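Local coordinates for CBS domain-containing protein (Pyrococcus horikoshii, PDB 2YZQ) that binds S-adenosylmethionine, is otherwise of unknown function, and probably acts as a ligand-sensing protein built from paired CBS domains, at residues T78-K81 with A82-M86; N220-V223 with A224-M227; T239-E242 with V243-M247; R269-D272 with L273-V276. All coordinates share one frame; numbering follows the deposited sequence.

How the contacts relate
Contacts 1 and 3 illustrate one solution used twice: each is the first turns of an alpha helix, 79-89 or 240-250, with a threonine N-cap and one face buried. They differ at the surface, where contact 1 carries lysines and contact 3 instead has a histidine-leucine pair and a water-bridged glutamate-lysine pair. Contact 4 is the most buried; it packs against both of these helices, its centre about 11 Å from the centres of contacts 1 and 3, and it combines an arginine-aspartate salt bridge with apolar packing. Contact 2 stands apart, its nearest atoms about 17 Å from those of contact 3: a short 3-10 turn near the S-adenosylmethionine site.

Contact 1: residues T78-K81 with A82-M86; sequences TLKK and AAKLM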
ATOM      1  N   THR A  78      -9.349  -6.809 -17.284  1.00 18.83           N
ATOM      2  CA  THR A  78      -7.895  -6.860 -17.237  1.00 19.97           C
ATOM      3  C   THR A  78      -7.391  -6.234 -15.944  1.00 18.63           C
ATOM      4  O   THR A  78      -8.099  -5.454 -15.307  1.00 19.00           O
ATOM      5  CB  THR A  78      -7.277  -6.077 -18.401  1.00 19.89           C
ATOM      6  OG1 THR A  78      -7.680  -4.705 -18.309  1.00 20.92           O
ATOM      7  CG2 THR A  78      -7.733  -6.653 -19.735  1.00 21.71           C
ATOM      8  N   LEU A  79      -6.169  -6.581 -15.551  1.00 19.10           N
ATOM      9  CA  LEU A  79      -5.594  -6.002 -14.344  1.00 19.96           C
ATOM     10  C   LEU A  79      -5.389  -4.518 -14.604  1.00 19.91           C
ATOM     11  O   LEU A  79      -5.420  -3.704 -13.682  1.00 19.65           O
ATOM     12  CB  LEU A  79      -4.250  -6.652 -14.003  1.00 20.29           C
ATOM     13  CG  LEU A  79      -4.292  -8.048 -13.386  1.00 21.86           C
ATOM     14  CD1 LEU A  79      -2.872  -8.523 -13.121  1.00 23.96           C
ATOM     15  CD2 LEU A  79      -5.092  -8.015 -12.091  1.00 20.48           C
ATOM     16  N   LYS A  80      -5.181  -4.174 -15.870  1.00 20.10           N
ATOM     17  CA  LYS A  80      -4.982  -2.782 -16.252  1.00 20.37           C
ATOM     18  C   LYS A  80      -6.200  -1.957 -15.861  1.00 19.50           C
ATOM     19  O   LYS A  80      -6.069  -0.855 -15.335  1.00 18.91           O
ATOM     20  CB  LYS A  80      -4.750  -2.664 -17.761  1.00 22.80           C
ATOM     21  CG  LYS A  80      -4.658  -1.223 -18.252  1.00 25.69           C
ATOM     22  CD  LYS A  80      -4.376  -1.150 -19.744  1.00 29.24           C
ATOM     23  CE  LYS A  80      -4.230   0.294 -20.203  1.00 32.38           C
ATOM     24  NZ  LYS A  80      -3.862   0.381 -21.644  1.00 33.60           N
ATOM     25  N   LYS A  81      -7.389  -2.493 -16.119  1.00 18.90           N
ATOM     26  CA  LYS A  81      -8.618  -1.784 -15.782  1.00 19.04           C
ATOM     27  C   LYS A  81      -8.739  -1.562 -14.276  1.00 18.11           C
ATOM     28  O   LYS A  81      -9.109  -0.478 -13.833  1.00 19.02           O
ATOM     29  CB  LYS A  81      -9.833  -2.561 -16.295  1.00 21.60           C
ATOM     30  CG  LYS A  81     -11.164  -1.877 -16.029  1.00 24.55           C
ATOM     31  CD  LYS A  81     -12.310  -2.618 -16.697  1.00 27.81           C
ATOM     32  CE  LYS A  81     -13.642  -1.966 -16.372  1.00 30.90           C
ATOM     33  NZ  LYS A  81     -13.658  -0.526 -16.750  1.00 34.43           N
ATOM     34  N   ALA A  82      -8.428  -2.593 -13.494  1.00 17.20           N
ATOM     35  CA  ALA A  82      -8.502  -2.500 -12.043  1.00 16.55           C
ATOM     36  C   ALA A  82      -7.460  -1.520 -11.512  1.00 17.39           C
ATOM     37  O   ALA A  82      -7.724  -0.760 -10.580  1.00 17.78           O
ATOM     38  CB  ALA A  82      -8.296  -3.880 -11.416  1.00 18.02           C
ATOM     39  N   ALA A  83      -6.274  -1.536 -12.112  1.00 18.13           N
ATOM     40  CA  ALA A  83      -5.212  -0.633 -11.683  1.00 18.67           C
ATOM     41  C   ALA A  83      -5.624   0.818 -11.933  1.00 20.24           C
ATOM     42  O   ALA A  83      -5.399   1.688 -11.089  1.00 20.16           O
ATOM     43  CB  ALA A  83      -3.915  -0.950 -12.425  1.00 17.12           C
ATOM     44  N   LYS A  84      -6.227   1.070 -13.092  1.00 21.47           N
ATOM     45  CA  LYS A  84      -6.675   2.415 -13.447  1.00 24.02           C
ATOM     46  C   LYS A  84      -7.693   2.943 -12.442  1.00 23.71           C
ATOM     47  O   LYS A  84      -7.667   4.116 -12.075  1.00 23.91           O
ATOM     48  CB  LYS A  84      -7.293   2.419 -14.848  1.00 25.53           C
ATOM     49  CG  LYS A  84      -6.282   2.326 -15.981  1.00 29.17           C
ATOM     50  CD  LYS A  84      -6.970   2.273 -17.340  1.00 32.28           C
ATOM     51  CE  LYS A  84      -7.875   3.478 -17.563  1.00 33.25           C
ATOM     52  NZ  LYS A  84      -7.129   4.768 -17.500  1.00 35.85           N
ATOM     53  N   LEU A  85      -8.595   2.075 -11.998  1.00 22.76           N
ATOM     54  CA  LEU A  85      -9.604   2.479 -11.030  1.00 21.87           C
ATOM     55  C   LEU A  85      -8.969   2.783  -9.679  1.00 21.93           C
ATOM     56  O   LEU A  85      -9.345   3.744  -9.010  1.00 22.65           O
ATOM     57  CB  LEU A  85     -10.666   1.386 -10.877  1.00 21.17           C
ATOM     58  CG  LEU A  85     -11.660   1.267 -12.036  1.00 23.77           C
ATOM     59  CD1 LEU A  85     -12.527   0.029 -11.860  1.00 22.83           C
ATOM     60  CD2 LEU A  85     -12.520   2.516 -12.091  1.00 23.64           C
ATOM     61  N   MET A  86      -8.001   1.968  -9.278  1.00 19.64           N
ATOM     62  CA  MET A  86      -7.330   2.186  -8.003  1.00 19.92           C
ATOM     63  C   MET A  86      -6.633   3.542  -8.008  1.00 20.84           C
ATOM     64  O   MET A  86      -6.676   4.272  -7.020  1.00 21.80           O
ATOM     65  CB  MET A  86      -6.304   1.087  -7.744  1.00 20.59           C
ATOM     66  CG  MET A  86      -6.917  -0.287  -7.552  1.00 17.66           C
ATOM     67  SD  MET A  86      -5.636  -1.523  -7.282  1.00 22.37           S
ATOM     68  CE  MET A  86      -6.626  -2.971  -6.889  1.00 21.60           C
TER
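Leu79 O and Ala83 N form the shortest backbone bond tying 78-81 to 82-86, at 2.8 Å. Lys80 O accepts from Lys84 N and Lys81 O from Leu85 N in the same i to i+4 pattern, whereas the opening bond, Ala82 N to Thr78 O, is weak at 3.4 Å. This starts helix 79-89, the helix of a beta-alpha-beta unit in a CBS domain. Thr78 is its N-cap: OG1 takes the amide hydrogen of Lys81 N at 3.1 Å.

Among the side-chain contacts, Lys84 lays its stem over the preceding turn, with CG 3.3 Å from Lys80 O. Its CD comes 4.3 Å from Lys80 CG. The chains then part: Lys80 is fully extended, while Lys84 is bent at CG-CD and CD-CE (chi3 57°, chi4 60°), and Lys80 NZ lies 6.9 Å from Lys84 NZ.

The other face is apolar. Leu79 packs on Leu107 and Tyr116, and Ala82 on Leu107 and Val3. The chemistry is that of an amphipathic helix start: a side-chain cap satisfies an early amide, small and apolar residues face the domain, and the Lys80 and Lys84 ammonium groups are held apart, which probably limits their repulsion.

Contact 2: residues N220-V223 with A224-M227; sequences NKPV and AEIM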
ATOM      1  N   ASN A 220       7.176  12.152  24.560  1.00 28.57           N
ATOM      2  CA  ASN A 220       7.228  12.433  23.130  1.00 25.36           C
ATOM      3  C   ASN A 220       8.694  12.413  22.700  1.00 24.16           C
ATOM      4  O   ASN A 220       9.261  13.436  22.325  1.00 24.12           O
ATOM      5  CB  ASN A 220       6.598  13.805  22.864  1.00 25.12           C
ATOM      6  CG  ASN A 220       6.637  14.198  21.403  1.00 24.45           C
ATOM      7  OD1 ASN A 220       6.411  13.374  20.521  1.00 23.91           O
ATOM      8  ND2 ASN A 220       6.903  15.472  21.142  1.00 28.13           N
ATOM      9  N   LYS A 221       9.293  11.228  22.763  1.00 23.12           N
ATOM     10  CA  LYS A 221      10.699  11.037  22.420  1.00 22.62           C
ATOM     11  C   LYS A 221      10.987  11.031  20.919  1.00 21.56           C
ATOM     12  O   LYS A 221      10.072  10.946  20.099  1.00 20.58           O
ATOM     13  CB  LYS A 221      11.195   9.725  23.036  1.00 25.51           C
ATOM     14  CG  LYS A 221      11.024   9.644  24.547  1.00 30.42           C
ATOM     15  CD  LYS A 221      11.844  10.710  25.257  1.00 32.44           C
ATOM     16  CE  LYS A 221      11.656  10.639  26.764  1.00 35.62           C
ATOM     17  NZ  LYS A 221      12.000   9.297  27.310  1.00 38.50           N
ATOM     18  N   PRO A 222      12.277  11.127  20.546  1.00 20.09           N
ATOM     19  CA  PRO A 222      12.712  11.132  19.145  1.00 18.38           C
ATOM     20  C   PRO A 222      12.307   9.859  18.402  1.00 17.93           C
ATOM     21  O   PRO A 222      12.366   8.757  18.948  1.00 17.19           O
ATOM     22  CB  PRO A 222      14.227  11.278  19.258  1.00 19.99           C
ATOM     23  CG  PRO A 222      14.384  12.102  20.490  1.00 21.52           C
ATOM     24  CD  PRO A 222      13.411  11.437  21.435  1.00 21.12           C
ATOM     25  N   VAL A 223      11.901  10.018  17.149  1.00 14.89           N
ATOM     26  CA  VAL A 223      11.475   8.889  16.340  1.00 16.00           C
ATOM     27  C   VAL A 223      12.604   7.868  16.163  1.00 16.20           C
ATOM     28  O   VAL A 223      12.361   6.706  15.848  1.00 17.04           O
ATOM     29  CB  VAL A 223      10.958   9.376  14.956  1.00 17.49           C
ATOM     30  CG1 VAL A 223      12.103   9.916  14.126  1.00 18.53           C
ATOM     31  CG2 VAL A 223      10.241   8.244  14.235  1.00 18.20           C
ATOM     32  N   ALA A 224      13.840   8.303  16.385  1.00 15.97           N
ATOM     33  CA  ALA A 224      14.990   7.419  16.261  1.00 16.35           C
ATOM     34  C   ALA A 224      14.834   6.212  17.190  1.00 16.58           C
ATOM     35  O   ALA A 224      15.322   5.122  16.889  1.00 17.47           O
ATOM     36  CB  ALA A 224      16.272   8.177  16.604  1.00 17.93           C
ATOM     37  N   GLU A 225      14.141   6.413  18.308  1.00 16.50           N
ATOM     38  CA  GLU A 225      13.940   5.350  19.289  1.00 18.10           C
ATOM     39  C   GLU A 225      13.035   4.197  18.850  1.00 18.02           C
ATOM     40  O   GLU A 225      13.016   3.151  19.497  1.00 20.54           O
ATOM     41  CB  GLU A 225      13.412   5.939  20.604  1.00 20.68           C
ATOM     42  CG  GLU A 225      14.476   6.655  21.428  1.00 25.20           C
ATOM     43  CD  GLU A 225      13.951   7.147  22.769  1.00 28.37           C
ATOM     44  OE1 GLU A 225      13.116   6.445  23.376  1.00 32.19           O
ATOM     45  OE2 GLU A 225      14.384   8.227  23.222  1.00 32.60           O
ATOM     46  N   ILE A 226      12.285   4.372  17.767  1.00 16.30           N
ATOM     47  CA  ILE A 226      11.415   3.292  17.304  1.00 14.02           C
ATOM     48  C   ILE A 226      11.598   2.963  15.825  1.00 14.08           C
ATOM     49  O   ILE A 226      10.918   2.091  15.293  1.00 14.59           O
ATOM     50  CB  ILE A 226       9.919   3.618  17.529  1.00 15.33           C
ATOM     51  CG1 ILE A 226       9.515   4.831  16.687  1.00 14.55           C
ATOM     52  CG2 ILE A 226       9.650   3.869  19.010  1.00 15.70           C
ATOM     53  CD1 ILE A 226       8.012   5.041  16.598  1.00 15.45           C
ATOM     54  N   MET A 227      12.531   3.635  15.168  1.00 13.66           N
ATOM     55  CA  MET A 227      12.731   3.404  13.741  1.00 13.08           C
ATOM     56  C   MET A 227      13.475   2.121  13.385  1.00 13.50           C
ATOM     57  O   MET A 227      14.213   1.553  14.201  1.00 14.29           O
ATOM     58  CB  MET A 227      13.469   4.594  13.123  1.00 12.93           C
ATOM     59  CG  MET A 227      14.957   4.647  13.458  1.00 13.77           C
ATOM     60  SD  MET A 227      15.752   6.058  12.677  1.00 13.70           S
ATOM     61  CE  MET A 227      17.472   5.780  13.124  1.00 13.71           C
TER
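The flat carboxylate of Glu225 reaches back over the stem of Lys221, its OE2 lying 3.5 Å from Lys221 CB. The same oxygen comes 3.8 Å from Pro222 CD, so that one branch of the carboxylate touches carbons of two successive residues. Two peptide carbonyls are the other flat groups, and both are approached from above their planes: Glu225 N stands 45° out of the plane of Pro222 C=O, and Ile226 N 54° out of that of Val223.

Despite the opposite charges, Lys221 and Glu225 make no ionic contact here. Lys221 is bent at its second and fourth torsions and its NZ remains 4.9 Å from Glu225 OE2, while the Glu225 chain runs extended beyond CG; what meets is carboxylate against methylene, with at most a loose electrostatic attraction.

The backbone makes a short 3-10 turn within a CBS domain sequence, in which Glu225 N bonds to Pro222 O at 3.0 Å and Ile226 N to Val223 O at the same spacing. Met227 N adds a weak third bond, also to Val223 O. The turn leads directly to Thr228, a residue that binds S-adenosylmethionine, and the side chain of Ile226 passes about 4 Å from that of Asp177, another binding residue.

On its buried side, Val223 CG2 meets Ile226 CG1 at 4.3 Å. Both side chains pack on Val173 of strand 169-174, and each also touches helix 145-153, Val223 through Ala148 and Ile226 through Leu145. Ile226 O accepts a hydrogen bond from Arg180 NH1.

Contact 3: residues T239-E242 with V243-M247; sequences TVHE and VALKM
Thr239 O and Val243 N open a regular alpha-helical backbone with a nearly straight bond of 3.0 Å, and Val240 to Ala244 and Glu242 to Lys246 repeat the i to i+4 step. This is the N-terminal end of helix 240-250 in a CBS domain, capped by Thr239, whose OG1 accepts from Glu242 N at 3.1 Å.

Leu245 sets its CD2 methyl over one face of the His241 imidazole, offset toward the rim, in what is modelled as a CH-pi contact, 3.4 Å from the ring centroid, though that methyl crowds His241 O and its exact place is doubtful. A first torsion turning CG away from its backbone N (chi1 176°) brings the ring there. Replacing His241 with an alanine would probably leave the Leu245 side chain without the ring it lies against and freer to turn.

The Lys246 side chain passes about 4 Å from that of Ile232, an S-adenosylmethionine-binding residue. Glu242 and Lys246 run side by side, pointing the same way. The direct salt bridge from Glu242 OE2 to Lys246 NZ is long, 3.9 Å. Two waters reinforce it, each donating to Glu242 OE2 and accepting from Lys246 NZ; the first lies 2.7 Å from that OE2.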
ATOM      1  N   THR A 239      14.398  -3.348 -11.314  1.00 15.11           N
ATOM      2  CA  THR A 239      13.198  -3.772 -12.025  1.00 14.15           C
ATOM      3  C   THR A 239      11.959  -3.880 -11.153  1.00 14.37           C
ATOM      4  O   THR A 239      12.044  -4.033  -9.933  1.00 12.82           O
ATOM      5  CB  THR A 239      13.406  -5.132 -12.709  1.00 17.48           C
ATOM      6  OG1 THR A 239      13.625  -6.139 -11.714  1.00 16.34           O
ATOM      7  CG2 THR A 239      14.602  -5.075 -13.652  1.00 17.45           C
ATOM      8  N   VAL A 240      10.803  -3.784 -11.803  1.00 14.22           N
ATOM      9  CA  VAL A 240       9.516  -3.897 -11.129  1.00 14.83           C
ATOM     10  C   VAL A 240       9.467  -5.256 -10.446  1.00 13.48           C
ATOM     11  O   VAL A 240       8.930  -5.398  -9.348  1.00 14.74           O
ATOM     12  CB  VAL A 240       8.357  -3.796 -12.145  1.00 13.75           C
ATOM     13  CG1 VAL A 240       7.030  -4.129 -11.474  1.00 14.08           C
ATOM     14  CG2 VAL A 240       8.309  -2.399 -12.725  1.00 15.46           C
ATOM     15  N   HIS A 241      10.044  -6.258 -11.101  1.00 14.69           N
ATOM     16  CA  HIS A 241      10.083  -7.602 -10.551  1.00 16.14           C
ATOM     17  C   HIS A 241      10.828  -7.637  -9.222  1.00 14.86           C
ATOM     18  O   HIS A 241      10.292  -8.099  -8.216  1.00 14.33           O
ATOM     19  CB  HIS A 241      10.758  -8.550 -11.544  1.00 17.80           C
ATOM     20  CG  HIS A 241      10.931  -9.944 -11.029  1.00 21.32           C
ATOM     21  ND1 HIS A 241       9.866 -10.765 -10.726  1.00 24.27           N
ATOM     22  CD2 HIS A 241      12.047 -10.665 -10.769  1.00 22.60           C
ATOM     23  CE1 HIS A 241      10.318 -11.932 -10.305  1.00 24.01           C
ATOM     24  NE2 HIS A 241      11.638 -11.898 -10.321  1.00 25.96           N
ATOM     25  N   GLU A 242      12.059  -7.131  -9.204  1.00 13.96           N
ATOM     26  CA  GLU A 242      12.836  -7.155  -7.971  1.00 13.37           C
ATOM     27  C   GLU A 242      12.210  -6.324  -6.855  1.00 13.41           C
ATOM     28  O   GLU A 242      12.237  -6.724  -5.694  1.00 13.52           O
ATOM     29  CB  GLU A 242      14.277  -6.693  -8.216  1.00 13.26           C
ATOM     30  CG  GLU A 242      15.104  -6.683  -6.934  1.00 17.15           C
ATOM     31  CD  GLU A 242      16.592  -6.535  -7.171  1.00 18.58           C
ATOM     32  OE1 GLU A 242      16.991  -5.924  -8.184  1.00 17.63           O
ATOM     33  OE2 GLU A 242      17.366  -7.025  -6.320  1.00 21.56           O
ATOM     34  N   VAL A 243      11.649  -5.169  -7.193  1.00 13.29           N
ATOM     35  CA  VAL A 243      11.016  -4.343  -6.172  1.00 12.83           C
ATOM     36  C   VAL A 243       9.843  -5.115  -5.561  1.00 11.54           C
ATOM     37  O   VAL A 243       9.675  -5.147  -4.342  1.00 11.61           O
ATOM     38  CB  VAL A 243      10.512  -3.006  -6.758  1.00 12.67           C
ATOM     39  CG1 VAL A 243       9.687  -2.262  -5.717  1.00 14.86           C
ATOM     40  CG2 VAL A 243      11.703  -2.148  -7.182  1.00 12.50           C
ATOM     41  N   ALA A 244       9.035  -5.744  -6.407  1.00 13.80           N
ATOM     42  CA  ALA A 244       7.893  -6.504  -5.909  1.00 13.17           C
ATOM     43  C   ALA A 244       8.367  -7.682  -5.061  1.00 15.01           C
ATOM     44  O   ALA A 244       7.755  -8.010  -4.043  1.00 14.02           O
ATOM     45  CB  ALA A 244       7.042  -6.994  -7.072  1.00 14.80           C
ATOM     46  N   LEU A 245       9.452  -8.322  -5.483  1.00 15.24           N
ATOM     47  CA  LEU A 245       9.997  -9.446  -4.732  1.00 16.17           C
ATOM     48  C   LEU A 245      10.364  -9.001  -3.323  1.00 16.31           C
ATOM     49  O   LEU A 245      10.095  -9.711  -2.351  1.00 16.19           O
ATOM     50  CB  LEU A 245      11.234 -10.015  -5.438  1.00 19.54           C
ATOM     51  CG  LEU A 245      10.992 -11.090  -6.501  1.00 22.76           C
ATOM     52  CD1 LEU A 245      10.681 -12.407  -5.823  1.00 24.96           C
ATOM     53  CD2 LEU A 245       9.852 -10.680  -7.411  1.00 27.86           C
ATOM     54  N   LYS A 246      10.979  -7.826  -3.213  1.00 14.11           N
ATOM     55  CA  LYS A 246      11.378  -7.296  -1.915  1.00 13.40           C
ATOM     56  C   LYS A 246      10.157  -6.902  -1.083  1.00 13.55           C
ATOM     57  O   LYS A 246      10.109  -7.149   0.122  1.00 13.77           O
ATOM     58  CB  LYS A 246      12.305  -6.088  -2.093  1.00 14.08           C
ATOM     59  CG  LYS A 246      13.652  -6.428  -2.719  1.00 16.94           C
ATOM     60  CD  LYS A 246      14.530  -5.186  -2.841  1.00 18.43           C
ATOM     61  CE  LYS A 246      15.894  -5.504  -3.442  1.00 21.29           C
ATOM     62  NZ  LYS A 246      16.719  -6.374  -2.551  1.00 22.69           N
ATOM     63  N   MET A 247       9.171  -6.283  -1.723  1.00 13.06           N
ATOM     64  CA  MET A 247       7.959  -5.886  -1.018  1.00 12.82           C
ATOM     65  C   MET A 247       7.267  -7.113  -0.436  1.00 13.62           C
ATOM     66  O   MET A 247       6.791  -7.088   0.699  1.00 13.54           O
ATOM     67  CB  MET A 247       7.002  -5.152  -1.961  1.00 12.53           C
ATOM     68  CG  MET A 247       7.515  -3.792  -2.414  1.00 11.91           C
ATOM     69  SD  MET A 247       6.361  -2.967  -3.528  1.00 11.72           S
ATOM     70  CE  MET A 247       6.957  -1.276  -3.422  1.00 12.93           C
TER
HETATM   71  O   HOH W   1      19.060  -6.385  -4.277  1.00 25.17           O
HETATM   72  O   HOH W   2      16.366  -8.818  -4.234  1.00 41.18           O

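Contact 4: residues R269-D272 with L273-V276; sequences RDFD and LLKV
Asp272, which lies alongside Lys275, is held by Arg269 in a side-on, two-nitrogen salt bridge. Arg269 NH2 bonds to Asp272 OD1 at 2.9 Å and NE to OD2 at 3.0 Å; the carboxylate oxygens lie close to the guanidinium plane but are themselves met from above the carboxylate plane. OD2 takes a second bond, from Arg269 N at 2.9 Å, on its anti lone pair, while OD1 also accepts from Gln133 NE2. With an alanine in place of Asp272, the Arg269 guanidinium is likely to lose its charge partner and the amide of Arg269 this acceptor.

Lys275 NZ stays 4.2 Å from Asp272 OD1, beyond a salt bridge, and bonds instead to Tyr131 O. Asp270 OD2 pairs with Arg92.

The backbone is a weakly bonded helical turn. Leu273 N is shared weakly between Arg269 O and Asp270 O, whereas Leu274 N and Lys275 N each reach the carbonyl three residues back, from well above its plane.

In the packing, Leu274 CD1 sits over one face of the Phe271 ring, 4.1 Å from its centroid and 28° off the normal.

Arg269 ends strand 263-269 close to the ligand-binding Gln254, and the segment that follows is wedged among three helices: Phe271 and Leu274 touch Leu87 and Met86 of helix 79-89, Leu273 meets Val243 and Met247 of helix 240-250, and Leu273 and Leu274 reach Ile113 and Ile112 of helix 109-117.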
ATOM      1  N   ARG A 269       6.506   3.157  -4.118  1.00 10.36           N
ATOM      2  CA  ARG A 269       5.431   2.571  -3.320  1.00  9.99           C
ATOM      3  C   ARG A 269       4.772   1.487  -4.153  1.00 10.33           C
ATOM      4  O   ARG A 269       4.894   1.482  -5.381  1.00 11.26           O
ATOM      5  CB  ARG A 269       4.365   3.624  -2.987  1.00  9.34           C
ATOM      6  CG  ARG A 269       4.878   4.882  -2.268  1.00  9.93           C
ATOM      7  CD  ARG A 269       3.746   5.901  -2.176  1.00 11.88           C
ATOM      8  NE  ARG A 269       3.339   6.324  -3.512  1.00 12.52           N
ATOM      9  CZ  ARG A 269       2.153   6.844  -3.811  1.00 14.24           C
ATOM     10  NH1 ARG A 269       1.236   7.014  -2.867  1.00 17.39           N
ATOM     11  NH2 ARG A 269       1.882   7.192  -5.063  1.00 15.24           N
ATOM     12  N   ASP A 270       4.072   0.571  -3.491  1.00 10.35           N
ATOM     13  CA  ASP A 270       3.381  -0.478  -4.222  1.00 11.33           C
ATOM     14  C   ASP A 270       2.379   0.176  -5.170  1.00 11.64           C
ATOM     15  O   ASP A 270       2.191  -0.267  -6.302  1.00 12.42           O
ATOM     16  CB  ASP A 270       2.670  -1.456  -3.256  1.00 12.00           C
ATOM     17  CG  ASP A 270       1.857  -0.761  -2.158  1.00 14.32           C
ATOM     18  OD1 ASP A 270       1.594   0.456  -2.236  1.00 13.22           O
ATOM     19  OD2 ASP A 270       1.451  -1.461  -1.196  1.00 14.12           O
ATOM     20  N   PHE A 271       1.768   1.259  -4.706  1.00 11.71           N
ATOM     21  CA  PHE A 271       0.781   1.996  -5.483  1.00 13.15           C
ATOM     22  C   PHE A 271       1.386   2.560  -6.769  1.00 13.49           C
ATOM     23  O   PHE A 271       0.701   2.693  -7.783  1.00 14.60           O
ATOM     24  CB  PHE A 271       0.213   3.142  -4.637  1.00 14.86           C
ATOM     25  CG  PHE A 271      -1.177   3.561  -5.029  1.00 19.33           C
ATOM     26  CD1 PHE A 271      -2.264   2.729  -4.772  1.00 21.62           C
ATOM     27  CD2 PHE A 271      -1.404   4.785  -5.649  1.00 22.19           C
ATOM     28  CE1 PHE A 271      -3.559   3.111  -5.124  1.00 22.03           C
ATOM     29  CE2 PHE A 271      -2.698   5.179  -6.008  1.00 23.09           C
ATOM     30  CZ  PHE A 271      -3.776   4.336  -5.743  1.00 24.24           C
ATOM     31  N   ASP A 272       2.674   2.888  -6.728  1.00 12.01           N
ATOM     32  CA  ASP A 272       3.344   3.444  -7.899  1.00 13.12           C
ATOM     33  C   ASP A 272       3.547   2.390  -8.975  1.00 14.14           C
ATOM     34  O   ASP A 272       3.610   2.703 -10.163  1.00 14.62           O
ATOM     35  CB  ASP A 272       4.697   4.046  -7.508  1.00 12.27           C
ATOM     36  CG  ASP A 272       4.554   5.259  -6.614  1.00 12.48           C
ATOM     37  OD1 ASP A 272       3.770   6.157  -6.973  1.00 13.46           O
ATOM     38  OD2 ASP A 272       5.222   5.318  -5.559  1.00 13.11           O
ATOM     39  N   LEU A 273       3.663   1.137  -8.555  1.00 14.16           N
ATOM     40  CA  LEU A 273       3.860   0.050  -9.500  1.00 15.24           C
ATOM     41  C   LEU A 273       2.616  -0.178 -10.357  1.00 16.31           C
ATOM     42  O   LEU A 273       2.707  -0.729 -11.452  1.00 16.88           O
ATOM     43  CB  LEU A 273       4.251  -1.225  -8.746  1.00 13.86           C
ATOM     44  CG  LEU A 273       5.622  -1.130  -8.064  1.00 15.07           C
ATOM     45  CD1 LEU A 273       5.923  -2.423  -7.319  1.00 14.96           C
ATOM     46  CD2 LEU A 273       6.697  -0.859  -9.108  1.00 16.65           C
ATOM     47  N   LEU A 274       1.459   0.267  -9.872  1.00 16.67           N
ATOM     48  CA  LEU A 274       0.214   0.111 -10.623  1.00 17.31           C
ATOM     49  C   LEU A 274       0.301   0.859 -11.952  1.00 17.71           C
ATOM     50  O   LEU A 274      -0.323   0.475 -12.938  1.00 17.74           O
ATOM     51  CB  LEU A 274      -0.969   0.651  -9.819  1.00 18.31           C
ATOM     52  CG  LEU A 274      -1.285  -0.034  -8.487  1.00 18.61           C
ATOM     53  CD1 LEU A 274      -2.425   0.696  -7.808  1.00 18.55           C
ATOM     54  CD2 LEU A 274      -1.651  -1.496  -8.723  1.00 19.85           C
ATOM     55  N   LYS A 275       1.090   1.927 -11.975  1.00 18.16           N
ATOM     56  CA  LYS A 275       1.238   2.725 -13.184  1.00 18.55           C
ATOM     57  C   LYS A 275       1.867   1.932 -14.326  1.00 18.14           C
ATOM     58  O   LYS A 275       1.712   2.278 -15.500  1.00 19.54           O
ATOM     59  CB  LYS A 275       2.070   3.969 -12.877  1.00 20.14           C
ATOM     60  CG  LYS A 275       1.480   4.813 -11.753  1.00 23.44           C
ATOM     61  CD  LYS A 275       2.280   6.081 -11.526  1.00 26.20           C
ATOM     62  CE  LYS A 275       3.703   5.775 -11.084  1.00 24.69           C
ATOM     63  NZ  LYS A 275       4.497   7.035 -10.996  1.00 32.45           N
ATOM     64  N   VAL A 276       2.586   0.870 -13.979  1.00 18.11           N
ATOM     65  CA  VAL A 276       3.221   0.028 -14.980  1.00 20.13           C
ATOM     66  C   VAL A 276       2.155  -0.667 -15.830  1.00 21.55           C
ATOM     67  O   VAL A 276       2.348  -0.887 -17.027  1.00 21.32           O
ATOM     68  CB  VAL A 276       4.106  -1.045 -14.316  1.00 20.17           C
ATOM     69  CG1 VAL A 276       4.693  -1.970 -15.372  1.00 22.56           C
ATOM     70  CG2 VAL A 276       5.207  -0.372 -13.511  1.00 21.77           C
TER